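Local structure of leucyl-tRNA synthetase (Giardia intestinalis, 3PZ6) at residues S145-S148 against G149-L153; P232-G235 against T236-V240. The protein probably attaches leucine to tRNA(Leu) at the expense of ATP, this fragment being its CP1 editing domain, which probably deacylates mischarged tRNA. The protein carries 2 engineered substitutions. All coordinates share one frame; numbering follows the deposited sequence.

Overall arrangement
Both contacts are local and lie where the chain enters a helix, and in each a serine makes a weak hydrogen bond, to a carboxylate in interaction 1 and to a main-chain carbonyl in interaction 2. In interaction 1 the strand 143-148 passes directly into the short helix 149-152, and Ser148 and Asp151 meet at its N-terminus. In interaction 2 the loop after strand 229-230 bends into helix 238-245, whose first residue, Ser238, reaches back to Gly235. The two lie on opposite sides of the centre of the CP1 editing domain, with centres about 36 Å apart and nearest atoms about 22 Å apart. They do not touch; interaction 1 is partly buried, interaction 2 a surface contact.

Interaction 1: residues S145-S148 against G149-L153; sequences SEIS and GSDLL. Engineered in segment 145-148: Ser145 (natural residue Cys).
Strand 143-148 runs straight into helix 149-152, and Ser148, the N-cap residue, meets Asp151 at N3 in one half of a capping box. A single carboxylate oxygen does the work. Asp151 OD2 takes a weak hydrogen bond from Ser148 N at 3.4 Å, with an N-H...O angle of 154°, and a second weak one from Ser148 OG at 3.1 Å. The hydroxyl can reach it because OG sits between the backbone N and the carbonyl carbon of its own residue (chi1 62°), so the main-chain and side-chain donors of Ser148 converge on the same acceptor. Asp151 turns CG to the side of its own backbone N, which carries the carboxylate back over the start of the helix. The N-terminal end of a helix would be expected to favour a negative charge here.

Ser148 O is likewise shared: Leu152 N lies 3.3 Å from Ser148 O in a helical i to i+4 bond, and Asp151 N 3.1 Å from it with a more bent N-H...O angle of 125°; both are weak. One residue further on, Leu153 N bonds to Gly149 O at 2.8 Å. The apolar part of the contact lies at Ile147 and Leu152, whose side chains cross at about a right angle: the CG2 branch of Ile147 abuts Leu152 CG at 3.7 Å and also meets Leu152 CD2.

Strand 105-110 runs antiparallel beside 143-148, pairing Tyr106 with Ile147 and Ala108 with Ser145, an engineered residue. Helix 61-71 packs against the junction: Gln69 touches Ile147 and Asp151, Ile66 touches Leu152, and Lys62 NZ bonds to Ser150 O and Leu153 O. From strand 97-100, Val100 also meets Leu152.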
loop_
_atom_site.group_PDB
_atom_site.type_symbol
_atom_site.label_atom_id
_atom_site.label_comp_id
_atom_site.label_asym_id
_atom_site.label_seq_id
_atom_site.Cartn_x
_atom_site.Cartn_y
_atom_site.Cartn_z
ATOM N N SER A 145 -1.856 12.834 -16.594
ATOM C CA SER A 145 -2.451 11.811 -17.450
ATOM C C SER A 145 -3.258 10.826 -16.613
ATOM O O SER A 145 -3.139 10.788 -15.380
ATOM C CB SER A 145 -1.395 11.078 -18.293
ATOM O OG SER A 145 -0.347 10.537 -17.502
ATOM N N GLU A 146 -4.090 10.050 -17.296
ATOM C CA GLU A 146 -4.990 9.107 -16.656
ATOM C C GLU A 146 -4.276 7.774 -16.485
ATOM O O GLU A 146 -3.519 7.357 -17.365
ATOM C CB GLU A 146 -6.231 8.939 -17.529
ATOM C CG GLU A 146 -7.437 8.361 -16.840
ATOM C CD GLU A 146 -8.623 8.267 -17.775
ATOM O OE1 GLU A 146 -9.256 9.311 -18.045
ATOM O OE2 GLU A 146 -8.933 7.143 -18.234
ATOM N N ILE A 147 -4.499 7.124 -15.345
ATOM C CA ILE A 147 -3.930 5.804 -15.079
ATOM C C ILE A 147 -5.059 4.840 -14.720
ATOM O O ILE A 147 -5.804 5.089 -13.775
ATOM C CB ILE A 147 -2.889 5.837 -13.916
ATOM C CG1 ILE A 147 -1.777 6.867 -14.168
ATOM C CG2 ILE A 147 -2.299 4.452 -13.671
ATOM C CD1 ILE A 147 -0.772 6.488 -15.260
ATOM N N SER A 148 -5.194 3.748 -15.470
ATOM C CA SER A 148 -6.185 2.726 -15.125
ATOM C C SER A 148 -5.648 1.745 -14.078
ATOM O O SER A 148 -4.437 1.614 -13.908
ATOM C CB SER A 148 -6.682 1.975 -16.370
ATOM O OG SER A 148 -5.638 1.279 -17.017
ATOM N N GLY A 149 -6.556 1.069 -13.375
ATOM C CA GLY A 149 -6.184 0.019 -12.429
ATOM C C GLY A 149 -5.339 -1.056 -13.084
ATOM O O GLY A 149 -4.354 -1.523 -12.508
ATOM N N SER A 150 -5.733 -1.434 -14.299
ATOM C CA SER A 150 -4.985 -2.363 -15.143
ATOM C C SER A 150 -3.494 -2.043 -15.238
ATOM O O SER A 150 -2.660 -2.944 -15.152
ATOM C CB SER A 150 -5.584 -2.385 -16.548
ATOM O OG SER A 150 -6.573 -3.385 -16.643
ATOM N N ASP A 151 -3.175 -0.764 -15.433
ATOM C CA ASP A 151 -1.796 -0.310 -15.528
ATOM C C ASP A 151 -1.068 -0.475 -14.189
ATOM O O ASP A 151 0.100 -0.882 -14.154
ATOM C CB ASP A 151 -1.744 1.154 -15.977
ATOM C CG ASP A 151 -2.320 1.368 -17.365
ATOM O OD1 ASP A 151 -2.220 0.451 -18.217
ATOM O OD2 ASP A 151 -2.871 2.466 -17.609
ATOM N N LEU A 152 -1.779 -0.175 -13.102
ATOM C CA LEU A 152 -1.240 -0.264 -11.743
ATOM C C LEU A 152 -1.043 -1.695 -11.256
ATOM O O LEU A 152 -0.107 -1.983 -10.507
ATOM C CB LEU A 152 -2.142 0.479 -10.755
ATOM C CG LEU A 152 -2.210 1.993 -10.897
ATOM C CD1 LEU A 152 -3.334 2.511 -10.047
ATOM C CD2 LEU A 152 -0.890 2.634 -10.501
ATOM N N LEU A 153 -1.927 -2.588 -11.687
ATOM C CA LEU A 153 -1.939 -3.953 -11.175
ATOM C C LEU A 153 -0.581 -4.630 -11.368
ATOM O O LEU A 153 0.070 -4.458 -12.398
ATOM C CB LEU A 153 -3.063 -4.752 -11.837
ATOM C CG LEU A 153 -3.866 -5.703 -10.948
ATOM C CD1 LEU A 153 -4.621 -4.947 -9.847
ATOM C CD2 LEU A 153 -4.839 -6.535 -11.782
#

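Interaction 2: residues P232-G235 against T236-V240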
loop_
_atom_site.group_PDB
_atom_site.type_symbol
_atom_site.label_atom_id
_atom_site.label_comp_id
_atom_site.label_asym_id
_atom_site.label_seq_id
_atom_site.Cartn_x
_atom_site.Cartn_y
_atom_site.Cartn_z
ATOM N N PRO A 232 -2.687 -9.514 23.867
ATOM C CA PRO A 232 -2.784 -10.445 24.998
ATOM C C PRO A 232 -4.080 -11.247 24.935
ATOM O O PRO A 232 -5.148 -10.678 24.683
ATOM C CB PRO A 232 -2.820 -9.515 26.213
ATOM C CG PRO A 232 -2.076 -8.294 25.766
ATOM C CD PRO A 232 -2.397 -8.135 24.314
ATOM N N ASP A 233 -3.975 -12.556 25.153
ATOM C CA ASP A 233 -5.108 -13.483 25.070
ATOM C C ASP A 233 -5.379 -13.972 23.642
ATOM O O ASP A 233 -6.264 -14.813 23.429
ATOM C CB ASP A 233 -6.371 -12.875 25.687
ATOM N N ILE A 234 -4.629 -13.449 22.669
ATOM C CA ILE A 234 -4.727 -13.924 21.285
ATOM C C ILE A 234 -3.346 -14.233 20.704
ATOM O O ILE A 234 -3.077 -15.378 20.334
ATOM C CB ILE A 234 -5.515 -12.960 20.363
ATOM C CG1 ILE A 234 -6.929 -12.720 20.901
ATOM C CG2 ILE A 234 -5.614 -13.538 18.964
ATOM C CD1 ILE A 234 -7.674 -11.546 20.253
ATOM N N GLY A 235 -2.480 -13.219 20.639
ATOM C CA GLY A 235 -1.117 -13.383 20.135
ATOM C C GLY A 235 -0.725 -12.408 19.036
ATOM O O GLY A 235 -1.285 -11.309 18.948
ATOM N N THR A 236 0.225 -12.808 18.186
ATOM C CA THR A 236 0.765 -11.884 17.187
ATOM C C THR A 236 0.085 -11.800 15.824
ATOM O O THR A 236 -0.057 -10.700 15.294
ATOM C CB THR A 236 2.299 -11.974 16.998
ATOM O OG1 THR A 236 2.757 -13.331 17.121
ATOM C CG2 THR A 236 2.999 -11.065 18.007
ATOM N N LEU A 237 -0.326 -12.905 15.226
ATOM C CA LEU A 237 -1.010 -12.776 13.923
ATOM C C LEU A 237 -2.517 -12.884 14.116
ATOM O O LEU A 237 -3.161 -13.799 13.597
ATOM C CB LEU A 237 -0.508 -13.801 12.897
ATOM C CG LEU A 237 0.949 -13.816 12.419
ATOM C CD1 LEU A 237 1.072 -14.808 11.272
ATOM C CD2 LEU A 237 1.462 -12.468 11.964
ATOM N N SER A 238 -3.072 -11.936 14.863
ATOM C CA SER A 238 -4.445 -12.046 15.361
ATOM C C SER A 238 -5.506 -12.243 14.299
ATOM O O SER A 238 -6.353 -13.119 14.440
ATOM C CB SER A 238 -4.790 -10.856 16.241
ATOM O OG SER A 238 -4.099 -10.993 17.467
ATOM N N ALA A 239 -5.452 -11.445 13.238
ATOM C CA ALA A 239 -6.397 -11.577 12.141
ATOM C C ALA A 239 -6.284 -12.964 11.515
ATOM O O ALA A 239 -7.294 -13.579 11.180
ATOM C CB ALA A 239 -6.182 -10.482 11.095
ATOM N N VAL A 240 -5.051 -13.458 11.394
ATOM C CA VAL A 240 -4.781 -14.798 10.881
ATOM C C VAL A 240 -5.340 -15.866 11.834
ATOM O O VAL A 240 -6.163 -16.678 11.422
ATOM C CB VAL A 240 -3.259 -15.009 10.613
ATOM C CG1 VAL A 240 -2.985 -16.381 10.032
ATOM C CG2 VAL A 240 -2.732 -13.933 9.685
#
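Gly235 and Ser238 close the turn that leads from the loop after strand 229-230 into helix 238-245, and the polar contact between them is the hydroxyl of Ser238 donating a weak hydrogen bond to Gly235 O, with OG and O 3.2 Å apart. Ser238 is the first residue of the helix, following Leu237 at the N-cap. Its OG stands beside its own backbone N (chi1 -73°), the rotation that sends it back toward the preceding loop. A weak main-chain bond, Ser238 N to Thr236 O at 3.3 Å, spans Leu237, as in an inverse gamma turn.

The van der Waals contact falls on the same serine. Ile234 turns its CG2 branch anti to its backbone N and beside its carbonyl carbon, bringing this methyl to 3.3 Å from Ser238 OG and 3.9 Å from Ser238 CB. The hydroxyl thus has a carbonyl and a methyl group next to it.

Backbone shape makes up the rest. Gly235 has a phi of 127°, a conformation that the absence of a side chain permits, and Ile234 and Gly235 together face Ile231 in a classic beta bulge. The CB of Thr236 points away overall, though it still touches Gly235 C, and its side chain touches Pro227 and Lys275. Ile234 also touches Ile263 and Lys267 of helix 254-271, while Ser238 meets Cys264 of that helix.

With weak bonds and a single methyl against the serine, the chemistry implies a modest local link: the loop carbonyl gives the buried hydroxyl of Ser238 an acceptor where the chain turns into its helix.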